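PDB 2B0V: NUDIX hydrolase from Nitrosomonas europaea, which probably hydrolyses the phosphate linkages of nucleoside di- and triphosphates and of thiamine diphosphate with the help of magnesium, as a member of the NudJ subfamily of Nudix hydrolases. Local coordinates for residues A[68-73]-A[85-89]; A[8-14]-A[37-42]; A[20-26]-A[106-112]; A[114-118]-A[130-134]. All coordinates share one frame; numbering follows the deposited sequence. Where two conformers were deposited one is given.

Overall arrangement
From the N terminus, strand 8-14 first closes a loop with 37-42 (interaction 2), bringing the start of the Nudix-box sequence onto the central sheet. Strand 20-26 lies within that loop and pairs much later with 106-112 (interaction 3), so interactions 2 and 3 cross along the chain. Nested inside the long loop of interaction 3 is the hairpin of interaction 1, 68-73 with 85-89, whose second strand runs beside strand 8-17 and so joins interaction 2. Interaction 4 follows in series, closing the short connection between helices 114-119 and 128-137. Its residues reach back to all three sheet contacts, through Gln131, Ile133 and Ile117.

Interaction 1 (A[68-73]-A[85-89]); sequences VLTGIY and LRFTF
With CG anti to the backbone N (chi1 -179°), Leu69 swings CD1 over one face of the Phe89 ring, whose own CG stands anti to the carbonyl carbon (chi1 -61°). The setting is the antiparallel beta hairpin formed by strands 62-77 and 82-96 of the Nudix fold, interrupted by a classic beta bulge in which Thr70 and Gly71 both face Thr88. Leu69 CD1 makes a CH-pi contact 3.9 Å from the Phe89 ring centroid, offset toward the rim. On the same face of the sheet, Ile72 CG2 sits over the middle of the Phe87 ring at 4.2 Å from its centroid. Helix 48-60 packs on both phenylalanines through Ile48. With an alanine in place of Phe89, the Leu69 methyl would probably lose the ring face it lies over, and a gap would open beside Ile49 and Cys52 of that helix. Both bulge residues bond to Thr88: Thr70 N donates to Thr88 O at 2.8 Å, and Thr88 N donates to Gly71 O at 2.9 Å. Across the other face, Tyr73 presents its ring edge to Thr88, and its hydroxyl goes on to bond Asp135. Thr88 OG1, buried and without a hydrogen-bonding partner in the model, lies 3.4 Å from Tyr73 CE2.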
loop_
_atom_site.group_PDB
_atom_site.type_symbol
_atom_site.label_atom_id
_atom_site.label_comp_id
_atom_site.label_asym_id
_atom_site.label_seq_id
_atom_site.Cartn_x
_atom_site.Cartn_y
_atom_site.Cartn_z
ATOM N N VAL A 68 -2.720 -12.674 1.160
ATOM C CA VAL A 68 -4.094 -12.473 1.691
ATOM C C VAL A 68 -4.567 -11.049 1.462
ATOM O O VAL A 68 -3.743 -10.126 1.302
ATOM C CB VAL A 68 -4.189 -12.737 3.218
ATOM C CG1 VAL A 68 -3.928 -14.210 3.556
ATOM C CG2 VAL A 68 -3.276 -11.802 4.039
ATOM N N LEU A 69 -5.894 -10.898 1.492
ATOM C CA LEU A 69 -6.537 -9.596 1.613
ATOM C C LEU A 69 -6.625 -9.312 3.105
ATOM O O LEU A 69 -6.992 -10.213 3.894
ATOM C CB LEU A 69 -7.937 -9.696 1.026
ATOM C CG LEU A 69 -8.774 -8.442 1.030
ATOM C CD1 LEU A 69 -8.213 -7.481 -0.034
ATOM C CD2 LEU A 69 -10.219 -8.905 0.710
ATOM N N THR A 70 -6.319 -8.085 3.499
ATOM C CA THR A 70 -6.440 -7.737 4.915
ATOM C C THR A 70 -7.616 -6.818 5.219
ATOM O O THR A 70 -8.083 -6.796 6.371
ATOM C CB THR A 70 -5.159 -7.104 5.492
ATOM O OG1 THR A 70 -4.827 -5.936 4.730
ATOM C CG2 THR A 70 -4.003 -8.098 5.434
ATOM N N GLY A 71 -8.076 -6.050 4.230
ATOM C CA GLY A 71 -9.247 -5.209 4.439
ATOM C C GLY A 71 -9.533 -4.350 3.229
ATOM O O GLY A 71 -8.668 -4.180 2.370
ATOM N N ILE A 72 -10.779 -3.880 3.143
ATOM C CA ILE A 72 -11.168 -2.929 2.092
ATOM C C ILE A 72 -11.747 -1.707 2.772
ATOM O O ILE A 72 -12.695 -1.833 3.538
ATOM C CB ILE A 72 -12.238 -3.578 1.188
ATOM C CG1 ILE A 72 -11.678 -4.885 0.596
ATOM C CG2 ILE A 72 -12.673 -2.586 0.055
ATOM C CD1 ILE A 72 -12.754 -5.736 -0.158
ATOM N N TYR A 73 -11.155 -0.554 2.492
ATOM C CA TYR A 73 -11.478 0.676 3.252
ATOM C C TYR A 73 -12.126 1.679 2.357
ATOM O O TYR A 73 -11.592 1.988 1.295
ATOM C CB TYR A 73 -10.179 1.296 3.883
ATOM C CG TYR A 73 -9.457 0.284 4.761
ATOM C CD1 TYR A 73 -9.770 0.175 6.133
ATOM C CD2 TYR A 73 -8.529 -0.610 4.218
ATOM C CE1 TYR A 73 -9.135 -0.777 6.941
ATOM C CE2 TYR A 73 -7.919 -1.586 5.024
ATOM C CZ TYR A 73 -8.251 -1.662 6.382
ATOM O OH TYR A 73 -7.663 -2.617 7.170
ATOM N N LEU A 85 -11.723 3.664 -2.440
ATOM C CA LEU A 85 -11.937 2.300 -2.013
ATOM C C LEU A 85 -10.570 1.600 -2.088
ATOM O O LEU A 85 -10.085 1.276 -3.189
ATOM C CB LEU A 85 -12.966 1.634 -2.949
ATOM C CG LEU A 85 -13.484 0.285 -2.510
ATOM C CD1 LEU A 85 -14.233 0.319 -1.160
ATOM C CD2 LEU A 85 -14.419 -0.235 -3.626
ATOM N N ARG A 86 -9.960 1.381 -0.911
ATOM C CA ARG A 86 -8.597 0.898 -0.840
ATOM C C ARG A 86 -8.590 -0.573 -0.514
ATOM O O ARG A 86 -8.967 -0.966 0.599
ATOM C CB ARG A 86 -7.809 1.622 0.263
ATOM C CG ARG A 86 -6.395 1.023 0.499
ATOM C CD ARG A 86 -5.729 1.656 1.779
ATOM N NE ARG A 86 -4.682 2.611 1.395
ATOM C CZ ARG A 86 -3.525 2.817 2.022
ATOM N NH1 ARG A 86 -3.183 2.154 3.109
ATOM N NH2 ARG A 86 -2.669 3.691 1.507
ATOM N N PHE A 87 -8.170 -1.394 -1.481
ATOM C CA PHE A 87 -8.002 -2.845 -1.224
ATOM C C PHE A 87 -6.615 -3.066 -0.701
ATOM O O PHE A 87 -5.672 -2.757 -1.412
ATOM C CB PHE A 87 -8.116 -3.607 -2.529
ATOM C CG PHE A 87 -9.537 -3.668 -3.067
ATOM C CD1 PHE A 87 -10.292 -4.851 -2.946
ATOM C CD2 PHE A 87 -10.108 -2.532 -3.686
ATOM C CE1 PHE A 87 -11.624 -4.902 -3.435
ATOM C CE2 PHE A 87 -11.447 -2.565 -4.184
ATOM C CZ PHE A 87 -12.200 -3.747 -4.054
ATOM N N THR A 88 -6.508 -3.652 0.504
ATOM C CA THR A 88 -5.189 -3.766 1.165
ATOM C C THR A 88 -4.867 -5.246 1.241
ATOM O O THR A 88 -5.717 -6.053 1.631
ATOM C CB THR A 88 -5.268 -3.175 2.572
ATOM O OG1 THR A 88 -5.755 -1.829 2.473
ATOM C CG2 THR A 88 -3.903 -3.167 3.180
ATOM N N PHE A 89 -3.636 -5.582 0.861
ATOM C CA PHE A 89 -3.182 -6.979 0.862
ATOM C C PHE A 89 -1.949 -7.126 1.714
ATOM O O PHE A 89 -1.145 -6.179 1.804
ATOM C CB PHE A 89 -2.817 -7.409 -0.568
ATOM C CG PHE A 89 -3.980 -7.329 -1.492
ATOM C CD1 PHE A 89 -4.793 -8.436 -1.677
ATOM C CD2 PHE A 89 -4.253 -6.134 -2.184
ATOM C CE1 PHE A 89 -5.895 -8.353 -2.541
ATOM C CE2 PHE A 89 -5.319 -6.045 -3.035
ATOM C CZ PHE A 89 -6.143 -7.147 -3.217
#

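Interaction 2 (A[8-14]-A[37-42])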
loop_
_atom_site.group_PDB
_atom_site.type_symbol
_atom_site.label_atom_id
_atom_site.label_comp_id
_atom_site.label_asym_id
_atom_site.label_seq_id
_atom_site.Cartn_x
_atom_site.Cartn_y
_atom_site.Cartn_z
ATOM N N ASN A 8 -12.667 6.268 -6.204
ATOM C CA ASN A 8 -11.407 5.844 -6.833
ATOM C C ASN A 8 -10.897 4.564 -6.202
ATOM O O ASN A 8 -10.711 4.507 -4.991
ATOM C CB ASN A 8 -10.369 6.928 -6.730
ATOM C CG ASN A 8 -10.754 8.151 -7.534
ATOM O OD1 ASN A 8 -10.439 8.237 -8.716
ATOM N ND2 ASN A 8 -11.516 9.048 -6.925
ATOM N N VAL A 9 -10.608 3.561 -7.015
ATOM C CA VAL A 9 -10.137 2.279 -6.473
ATOM C C VAL A 9 -8.625 2.310 -6.364
ATOM O O VAL A 9 -7.908 2.655 -7.329
ATOM C CB VAL A 9 -10.607 1.109 -7.348
ATOM C CG1 VAL A 9 -10.002 -0.215 -6.833
ATOM C CG2 VAL A 9 -12.158 1.065 -7.338
ATOM N N THR A 10 -8.150 2.000 -5.170
ATOM C CA THR A 10 -6.715 2.066 -4.908
ATOM C C THR A 10 -6.325 0.730 -4.283
ATOM O O THR A 10 -7.179 -0.059 -3.817
ATOM C CB THR A 10 -6.316 3.189 -3.910
ATOM O OG1 THR A 10 -7.014 2.980 -2.675
ATOM C CG2 THR A 10 -6.703 4.580 -4.491
ATOM N N VAL A 11 -5.021 0.523 -4.193
ATOM C CA VAL A 11 -4.485 -0.701 -3.577
ATOM C C VAL A 11 -3.334 -0.314 -2.642
ATOM O O VAL A 11 -2.712 0.736 -2.821
ATOM C CB VAL A 11 -3.951 -1.680 -4.633
ATOM C CG1 VAL A 11 -5.091 -2.192 -5.490
ATOM C CG2 VAL A 11 -2.845 -0.990 -5.484
ATOM N N ALA A 12 -3.069 -1.156 -1.650
ATOM C CA ALA A 12 -1.979 -0.907 -0.728
ATOM C C ALA A 12 -1.479 -2.226 -0.189
ATOM O O ALA A 12 -2.238 -3.184 -0.109
ATOM C CB ALA A 12 -2.468 -0.025 0.414
ATOM N N ALA A 13 -0.192 -2.293 0.154
ATOM C CA ALA A 13 0.431 -3.520 0.629
ATOM C C ALA A 13 0.969 -3.357 2.018
ATOM O O ALA A 13 1.740 -2.407 2.276
ATOM C CB ALA A 13 1.604 -3.910 -0.324
ATOM N N VAL A 14 0.586 -4.295 2.897
ATOM C CA VAL A 14 1.162 -4.442 4.215
ATOM C C VAL A 14 2.220 -5.520 4.116
ATOM O O VAL A 14 1.899 -6.699 3.899
ATOM C CB VAL A 14 0.096 -4.780 5.303
ATOM C CG1 VAL A 14 0.771 -5.035 6.661
ATOM C CG2 VAL A 14 -0.923 -3.627 5.431
ATOM N N GLN A 37 1.952 3.125 3.170
ATOM C CA GLN A 37 2.256 1.840 2.519
ATOM C C GLN A 37 2.591 2.088 1.036
ATOM O O GLN A 37 2.139 3.097 0.476
ATOM C CB GLN A 37 1.027 0.927 2.567
ATOM C CG GLN A 37 0.802 0.202 3.871
ATOM C CD GLN A 37 0.137 1.134 4.908
ATOM O OE1 GLN A 37 -0.604 2.079 4.557
ATOM N NE2 GLN A 37 0.354 0.822 6.176
ATOM N N PRO A 38 3.317 1.152 0.389
ATOM C CA PRO A 38 3.368 1.137 -1.069
ATOM C C PRO A 38 1.923 1.029 -1.566
ATOM O O PRO A 38 1.181 0.152 -1.110
ATOM C CB PRO A 38 4.102 -0.189 -1.368
ATOM C CG PRO A 38 4.980 -0.357 -0.212
ATOM C CD PRO A 38 4.045 0.015 0.968
ATOM N N ALA A 39 1.481 1.953 -2.414
ATOM C CA ALA A 39 0.026 2.071 -2.681
ATOM C C ALA A 39 -0.153 2.890 -3.915
ATOM O O ALA A 39 0.757 3.579 -4.314
ATOM C CB ALA A 39 -0.708 2.797 -1.525
ATOM N N GLY A 40 -1.317 2.808 -4.524
ATOM C CA GLY A 40 -1.631 3.669 -5.667
ATOM C C GLY A 40 -2.952 3.318 -6.307
ATOM O O GLY A 40 -3.662 2.430 -5.839
ATOM N N HIS A 41 -3.264 4.014 -7.394
ATOM C CA HIS A 41 -4.544 3.837 -8.046
ATOM C C HIS A 41 -4.563 2.626 -8.966
ATOM O O HIS A 41 -3.591 2.377 -9.685
ATOM C CB HIS A 41 -4.830 5.062 -8.892
ATOM C CG HIS A 41 -5.301 6.235 -8.101
ATOM N ND1 HIS A 41 -4.537 6.826 -7.118
ATOM C CD2 HIS A 41 -6.458 6.934 -8.153
ATOM C CE1 HIS A 41 -5.200 7.843 -6.600
ATOM N NE2 HIS A 41 -6.369 7.928 -7.208
ATOM N N LEU A 42 -5.672 1.894 -8.980
ATOM C CA LEU A 42 -5.919 0.893 -10.011
ATOM C C LEU A 42 -5.870 1.562 -11.386
ATOM O O LEU A 42 -6.467 2.632 -11.573
ATOM C CB LEU A 42 -7.320 0.294 -9.802
ATOM C CG LEU A 42 -7.687 -0.811 -10.804
ATOM C CD1 LEU A 42 -6.833 -2.036 -10.465
ATOM C CD2 LEU A 42 -9.148 -1.138 -10.608
#
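Thr10 and His41 face each other as a non-hydrogen-bonded pair whose side chains diverge at the backbone, yet the imidazole folds back so that Thr10 CG2 stands over the centre of its ring. This CH-pi contact, 4.1 Å from the methyl to the ring centroid, lies on an antiparallel ladder of the Nudix fold, where the Nudix box begins at Gly40, within strand 39-41. His41 CG is anti to its carbonyl carbon (chi1 -78°), which lays the ring alongside the threonine, the two side chains pointing the same way. The next pair is joined by reciprocal backbone bonds: Val11 N reaches Gly40 O at 2.9 Å, and Gly40 N returns to Val11 O at 3.0 Å. Beyond it, Ala12 CB and Ala39 CB meet at 3.8 Å. On the other side of the Thr10-His41 pair, Leu42 N donates to Val9 O, and the two side chains run side by side, Val9 CG1 against Leu42 CD2. Strand 39-41 is tied to the helix of the Nudix box, 48-60, since Glu59 accepts a bond from Ala39 N and Arg54 donates to His41 O. In Gln37 the bend at chi2 (80°) turns the amide off to Arg86 and the Val129 carbonyl; CG, placed by chi1, lies against the strand, Gln37 CG being 3.2 Å from Ala13 O.

Interaction 3 (A[20-26]-A[106-112])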
loop_
_atom_site.group_PDB
_atom_site.type_symbol
_atom_site.label_atom_id
_atom_site.label_comp_id
_atom_site.label_asym_id
_atom_site.label_seq_id
_atom_site.Cartn_x
_atom_site.Cartn_y
_atom_site.Cartn_z
ATOM N N LYS A 20 8.842 -5.509 11.462
ATOM C CA LYS A 20 9.007 -4.240 10.741
ATOM C C LYS A 20 8.211 -4.223 9.446
ATOM O O LYS A 20 7.959 -5.287 8.844
ATOM C CB LYS A 20 10.471 -3.999 10.424
ATOM C CG LYS A 20 11.350 -3.971 11.668
ATOM C CD LYS A 20 12.676 -3.407 11.333
ATOM C CE LYS A 20 13.630 -3.426 12.532
ATOM N NZ LYS A 20 13.833 -4.846 12.940
ATOM N N TYR A 21 7.806 -3.029 9.023
ATOM C CA TYR A 21 6.960 -2.884 7.834
ATOM C C TYR A 21 7.670 -2.074 6.765
ATOM O O TYR A 21 8.248 -1.039 7.065
ATOM C CB TYR A 21 5.651 -2.182 8.186
ATOM C CG TYR A 21 4.802 -2.954 9.163
ATOM C CD1 TYR A 21 3.812 -3.813 8.704
ATOM C CD2 TYR A 21 4.992 -2.822 10.541
ATOM C CE1 TYR A 21 3.013 -4.539 9.600
ATOM C CE2 TYR A 21 4.201 -3.537 11.453
ATOM C CZ TYR A 21 3.221 -4.392 10.977
ATOM O OH TYR A 21 2.447 -5.095 11.878
ATOM N N LEU A 22 7.596 -2.540 5.506
ATOM C CA LEU A 22 8.139 -1.784 4.388
ATOM C C LEU A 22 7.164 -0.668 3.988
ATOM O O LEU A 22 6.055 -0.947 3.474
ATOM C CB LEU A 22 8.368 -2.704 3.162
ATOM C CG LEU A 22 9.101 -2.084 1.971
ATOM C CD1 LEU A 22 10.491 -1.525 2.329
ATOM C CD2 LEU A 22 9.168 -3.154 0.839
ATOM N N LEU A 23 7.604 0.585 4.184
ATOM C CA LEU A 23 6.796 1.763 3.919
ATOM C C LEU A 23 7.557 2.686 3.034
ATOM O O LEU A 23 8.788 2.553 2.880
ATOM C CB LEU A 23 6.453 2.496 5.225
ATOM C CG LEU A 23 5.633 1.719 6.274
ATOM C CD1 LEU A 23 5.461 2.541 7.600
ATOM C CD2 LEU A 23 4.254 1.218 5.716
ATOM N N VAL A 24 6.861 3.672 2.503
ATOM C CA VAL A 24 7.542 4.677 1.703
ATOM C C VAL A 24 7.392 6.045 2.338
ATOM O O VAL A 24 6.350 6.341 2.919
ATOM C CB VAL A 24 7.048 4.717 0.226
ATOM C CG1 VAL A 24 7.389 3.410 -0.503
ATOM C CG2 VAL A 24 5.562 5.033 0.155
ATOM N N GLU A 25 8.450 6.861 2.250
ATOM C CA GLU A 25 8.324 8.298 2.469
ATOM C C GLU A 25 8.165 8.924 1.094
ATOM O O GLU A 25 8.945 8.656 0.178
ATOM C CB GLU A 25 9.549 8.849 3.208
ATOM C CG GLU A 25 9.634 8.222 4.592
ATOM C CD GLU A 25 10.827 8.680 5.417
ATOM O OE1 GLU A 25 11.872 9.057 4.829
ATOM O OE2 GLU A 25 10.681 8.677 6.656
ATOM N N GLU A 26 7.112 9.717 0.939
ATOM C CA GLU A 26 6.712 10.211 -0.377
ATOM C C GLU A 26 6.244 11.661 -0.271
ATOM O O GLU A 26 5.870 12.135 0.805
ATOM C CB GLU A 26 5.585 9.339 -0.955
ATOM C CG GLU A 26 4.286 9.409 -0.118
ATOM C CD GLU A 26 3.278 8.356 -0.549
ATOM O OE1 GLU A 26 3.688 7.392 -1.263
ATOM O OE2 GLU A 26 2.096 8.501 -0.157
ATOM N N ILE A 106 8.672 9.399 -4.688
ATOM C CA ILE A 106 9.157 8.523 -3.622
ATOM C C ILE A 106 10.517 9.048 -3.148
ATOM O O ILE A 106 11.479 9.139 -3.927
ATOM C CB ILE A 106 9.266 7.013 -4.054
ATOM C CG1 ILE A 106 7.914 6.429 -4.517
ATOM C CG2 ILE A 106 9.819 6.154 -2.931
ATOM C CD1 ILE A 106 6.835 6.500 -3.440
ATOM N N VAL A 107 10.593 9.411 -1.875
ATOM C CA VAL A 107 11.882 9.830 -1.288
ATOM C C VAL A 107 12.752 8.613 -0.966
ATOM O O VAL A 107 13.930 8.527 -1.389
ATOM C CB VAL A 107 11.660 10.691 -0.032
ATOM C CG1 VAL A 107 13.036 11.034 0.593
ATOM C CG2 VAL A 107 10.838 11.975 -0.369
ATOM N N ARG A 108 12.164 7.653 -0.269
ATOM C CA ARG A 108 12.843 6.390 0.004
ATOM C C ARG A 108 11.847 5.355 0.513
ATOM O O ARG A 108 10.742 5.682 0.970
ATOM C CB ARG A 108 14.032 6.565 0.964
ATOM C CG ARG A 108 13.693 7.099 2.318
ATOM C CD ARG A 108 14.963 7.423 3.142
ATOM N NE ARG A 108 15.618 8.649 2.691
ATOM C CZ ARG A 108 15.295 9.884 3.071
ATOM N NH1 ARG A 108 14.307 10.110 3.937
ATOM N NH2 ARG A 108 15.973 10.916 2.569
ATOM N N ALA A 109 12.205 4.088 0.342
ATOM C CA ALA A 109 11.392 3.004 0.903
ATOM C C ALA A 109 12.264 2.386 1.974
ATOM O O ALA A 109 13.459 2.145 1.713
ATOM C CB ALA A 109 11.042 1.974 -0.189
ATOM N N ALA A 110 11.714 2.145 3.160
ATOM C CA ALA A 110 12.507 1.611 4.251
ATOM C C ALA A 110 11.657 0.787 5.198
ATOM O O ALA A 110 10.415 0.791 5.075
ATOM C CB ALA A 110 13.190 2.781 5.026
ATOM N N TRP A 111 12.315 0.108 6.142
ATOM C CA TRP A 111 11.593 -0.757 7.094
ATOM C C TRP A 111 11.415 -0.056 8.421
ATOM O O TRP A 111 12.421 0.423 8.989
ATOM C CB TRP A 111 12.364 -2.051 7.320
ATOM C CG TRP A 111 12.432 -2.897 6.049
ATOM C CD1 TRP A 111 13.377 -2.826 5.050
ATOM C CD2 TRP A 111 11.528 -3.934 5.674
ATOM N NE1 TRP A 111 13.103 -3.758 4.072
ATOM C CE2 TRP A 111 11.979 -4.460 4.436
ATOM C CE3 TRP A 111 10.371 -4.473 6.264
ATOM C CZ2 TRP A 111 11.267 -5.486 3.752
ATOM C CZ3 TRP A 111 9.700 -5.501 5.603
ATOM C CH2 TRP A 111 10.174 -6.000 4.377
ATOM N N PHE A 112 10.166 0.001 8.913
ATOM C CA PHE A 112 9.897 0.720 10.169
ATOM C C PHE A 112 9.239 -0.194 11.206
ATOM O O PHE A 112 8.323 -0.945 10.881
ATOM C CB PHE A 112 8.931 1.891 9.911
ATOM C CG PHE A 112 9.453 2.937 9.000
ATOM C CD1 PHE A 112 9.962 4.142 9.531
ATOM C CD2 PHE A 112 9.405 2.767 7.591
ATOM C CE1 PHE A 112 10.397 5.145 8.653
ATOM C CE2 PHE A 112 9.840 3.765 6.738
ATOM C CZ PHE A 112 10.355 4.948 7.265
#
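Trp111 lays a face of its indole against Leu22, whose CB stands above the six-membered ring in a CH-pi contact, 3.8 Å from the centroid and offset toward the rim of the indole. Strands 20-26 and 106-113 pair antiparallel here in the mixed Nudix sheet. Leu22 CG is anti to the backbone N (chi1 -172°), and that turn carries CD1 along the indole to its NE1 side, while Lys20 O meets the ring at its edge. A serine in place of Trp111 would probably strip Leu22 of the flat surface it rests on and remove the indole that touches Ile15 and Gln17 of strand 8-17. On the opposite face of the sheet, Phe112 lies obliquely across Leu23, CD2 being 3.8 Å from Leu23 CB, and its rim also receives Glu25 OE2 near the ring plane. Carboxylate and phenyl planes are inclined by 47°. In the conformer given, the other oxygen, Glu25 OE1, forms a salt bridge with Arg108 NH1 at 2.8 Å, the carboxylate and guanidinium planes standing 72° apart; with a second conformer of the arginine modelled, the bridge is probably not permanent. Val107 and Arg108 both face Glu25 here, a classic beta bulge. Its short arm is the bond from Val107 N to Glu25 O at 2.7 Å; its weak arm is Arg108 N to the same oxygen at 3.4 Å.

Interaction 4 (A[114-118]-A[130-134])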
loop_
_atom_site.group_PDB
_atom_site.type_symbol
_atom_site.label_atom_id
_atom_site.label_comp_id
_atom_site.label_asym_id
_atom_site.label_seq_id
_atom_site.Cartn_x
_atom_site.Cartn_y
_atom_site.Cartn_z
ATOM N N ILE A 114 6.813 -0.809 14.670
ATOM C CA ILE A 114 5.546 -0.199 15.072
ATOM C C ILE A 114 5.779 1.096 15.878
ATOM O O ILE A 114 5.042 2.080 15.714
ATOM C CB ILE A 114 4.644 -1.193 15.846
ATOM C CG1 ILE A 114 3.231 -0.626 15.964
ATOM C CG2 ILE A 114 5.230 -1.550 17.221
ATOM C CD1 ILE A 114 2.588 -0.387 14.647
ATOM N N ASP A 115 6.793 1.103 16.750
ATOM C CA ASP A 115 7.046 2.301 17.559
ATOM C C ASP A 115 7.342 3.507 16.670
ATOM O O ASP A 115 6.832 4.607 16.917
ATOM C CB ASP A 115 8.174 2.078 18.575
ATOM C CG ASP A 115 7.697 1.300 19.783
ATOM O OD1 ASP A 115 6.579 0.729 19.722
ATOM O OD2 ASP A 115 8.417 1.256 20.799
ATOM N N GLU A 116 8.162 3.285 15.642
ATOM C CA GLU A 116 8.556 4.359 14.740
ATOM C C GLU A 116 7.354 4.861 13.946
ATOM O O GLU A 116 7.178 6.078 13.732
ATOM C CB GLU A 116 9.661 3.884 13.784
ATOM C CG GLU A 116 11.021 3.580 14.506
ATOM C CD GLU A 116 12.075 2.738 13.686
ATOM O OE1 GLU A 116 11.792 1.983 12.714
ATOM O OE2 GLU A 116 13.277 2.823 14.042
ATOM N N ILE A 117 6.538 3.912 13.486
ATOM C CA ILE A 117 5.346 4.276 12.717
ATOM C C ILE A 117 4.403 5.107 13.587
ATOM O O ILE A 117 3.929 6.182 13.178
ATOM C CB ILE A 117 4.640 3.001 12.184
ATOM C CG1 ILE A 117 5.555 2.284 11.182
ATOM C CG2 ILE A 117 3.324 3.334 11.479
ATOM C CD1 ILE A 117 5.126 0.818 10.904
ATOM N N ARG A 118 4.156 4.655 14.821
ATOM C CA ARG A 118 3.266 5.408 15.719
ATOM C C ARG A 118 3.797 6.805 15.998
ATOM O O ARG A 118 3.023 7.755 16.007
ATOM C CB ARG A 118 2.992 4.662 17.032
ATOM C CG ARG A 118 2.215 3.392 16.887
ATOM C CD ARG A 118 1.987 2.741 18.261
ATOM N NE ARG A 118 1.321 1.445 18.157
ATOM C CZ ARG A 118 1.628 0.359 18.872
ATOM N NH1 ARG A 118 2.610 0.368 19.775
ATOM N NH2 ARG A 118 0.939 -0.760 18.676
HETATM N N MSE A 130 -2.136 3.821 9.533
HETATM C CA MSE A 130 -2.135 3.137 10.807
HETATM C C MSE A 130 -3.213 2.051 10.862
HETATM O O MSE A 130 -2.972 0.936 11.359
HETATM C CB MSE A 130 -2.327 4.171 11.945
HETATM C CG MSE A 130 -2.086 3.643 13.326
HETATM SE SE MSE A 130 -0.137 3.477 13.606
HETATM C CE MSE A 130 -0.173 1.575 13.500
ATOM N N GLN A 131 -4.400 2.355 10.340
ATOM C CA GLN A 131 -5.522 1.401 10.474
ATOM C C GLN A 131 -5.205 0.077 9.780
ATOM O O GLN A 131 -5.500 -1.014 10.321
ATOM C CB GLN A 131 -6.834 1.973 9.922
ATOM C CG GLN A 131 -8.063 1.097 10.280
ATOM C CD GLN A 131 -8.218 0.942 11.790
ATOM O OE1 GLN A 131 -8.244 -0.166 12.330
ATOM N NE2 GLN A 131 -8.228 2.048 12.471
ATOM N N CYS A 132 -4.624 0.149 8.577
ATOM C CA CYS A 132 -4.293 -1.064 7.784
ATOM C C CYS A 132 -3.331 -1.972 8.570
ATOM O O CYS A 132 -3.433 -3.194 8.584
ATOM C CB CYS A 132 -3.743 -0.657 6.397
ATOM S SG CYS A 132 -4.987 0.152 5.299
ATOM N N ILE A 133 -2.379 -1.339 9.251
ATOM C CA ILE A 133 -1.426 -2.109 10.085
ATOM C C ILE A 133 -2.105 -2.728 11.303
ATOM O O ILE A 133 -1.854 -3.884 11.630
ATOM C CB ILE A 133 -0.234 -1.205 10.533
ATOM C CG1 ILE A 133 0.631 -0.909 9.314
ATOM C CG2 ILE A 133 0.599 -1.886 11.633
ATOM C CD1 ILE A 133 1.642 0.252 9.508
ATOM N N GLU A 134 -2.971 -1.964 11.961
ATOM C CA GLU A 134 -3.729 -2.465 13.116
ATOM C C GLU A 134 -4.554 -3.691 12.765
ATOM O O GLU A 134 -4.491 -4.691 13.464
ATOM C CB GLU A 134 -4.608 -1.358 13.698
ATOM C CG GLU A 134 -3.721 -0.238 14.302
ATOM C CD GLU A 134 -4.517 0.975 14.768
ATOM O OE1 GLU A 134 -5.621 1.243 14.236
ATOM O OE2 GLU A 134 -4.006 1.682 15.657
#
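Ile117 and Ile133 reach toward each other tip to tip, their CD1 methyls 3.8 Å apart, between the antiparallel helices 114-119 and 128-137 of this Nudix protein. Ile114 supplies the next contact: its CD1 touches the terminal methyl of Met130, a selenomethionine, at 3.6 Å, the two side chains crossing at about a right angle. Ile114 and Ile133 slide past each other in opposite directions, Ile114 CD1 lying 3.9 Å from Ile133 CG2. The selenium of Met130 lies against Ile117 CG2 and, 4.0 Å away, Arg118 CG. Torsions account for this reach, because Met130 leaves the helix with CG anti to the backbone N (chi1 -169°) and then bends at chi2 (76°), carrying its end across the groove. Arg118 contributes aliphatic chain to the contact, while its guanidinium lies with one face over Ile114 CG1. Farther out, Tyr21 touches both Ile117 and Ile133, and Leu23 adds to the support under Ile117, so the helix pair rests on strand 20-26. His124 hydrogen-bonds Ile117 O and touches Met130, linking the connecting loop to the contact. With segment axes 11.7 Å apart, long side chains must bridge the gap, and the methyl and selenium contacts imply adhesion by dispersion and burial of apolar surface rather than by directional bonds.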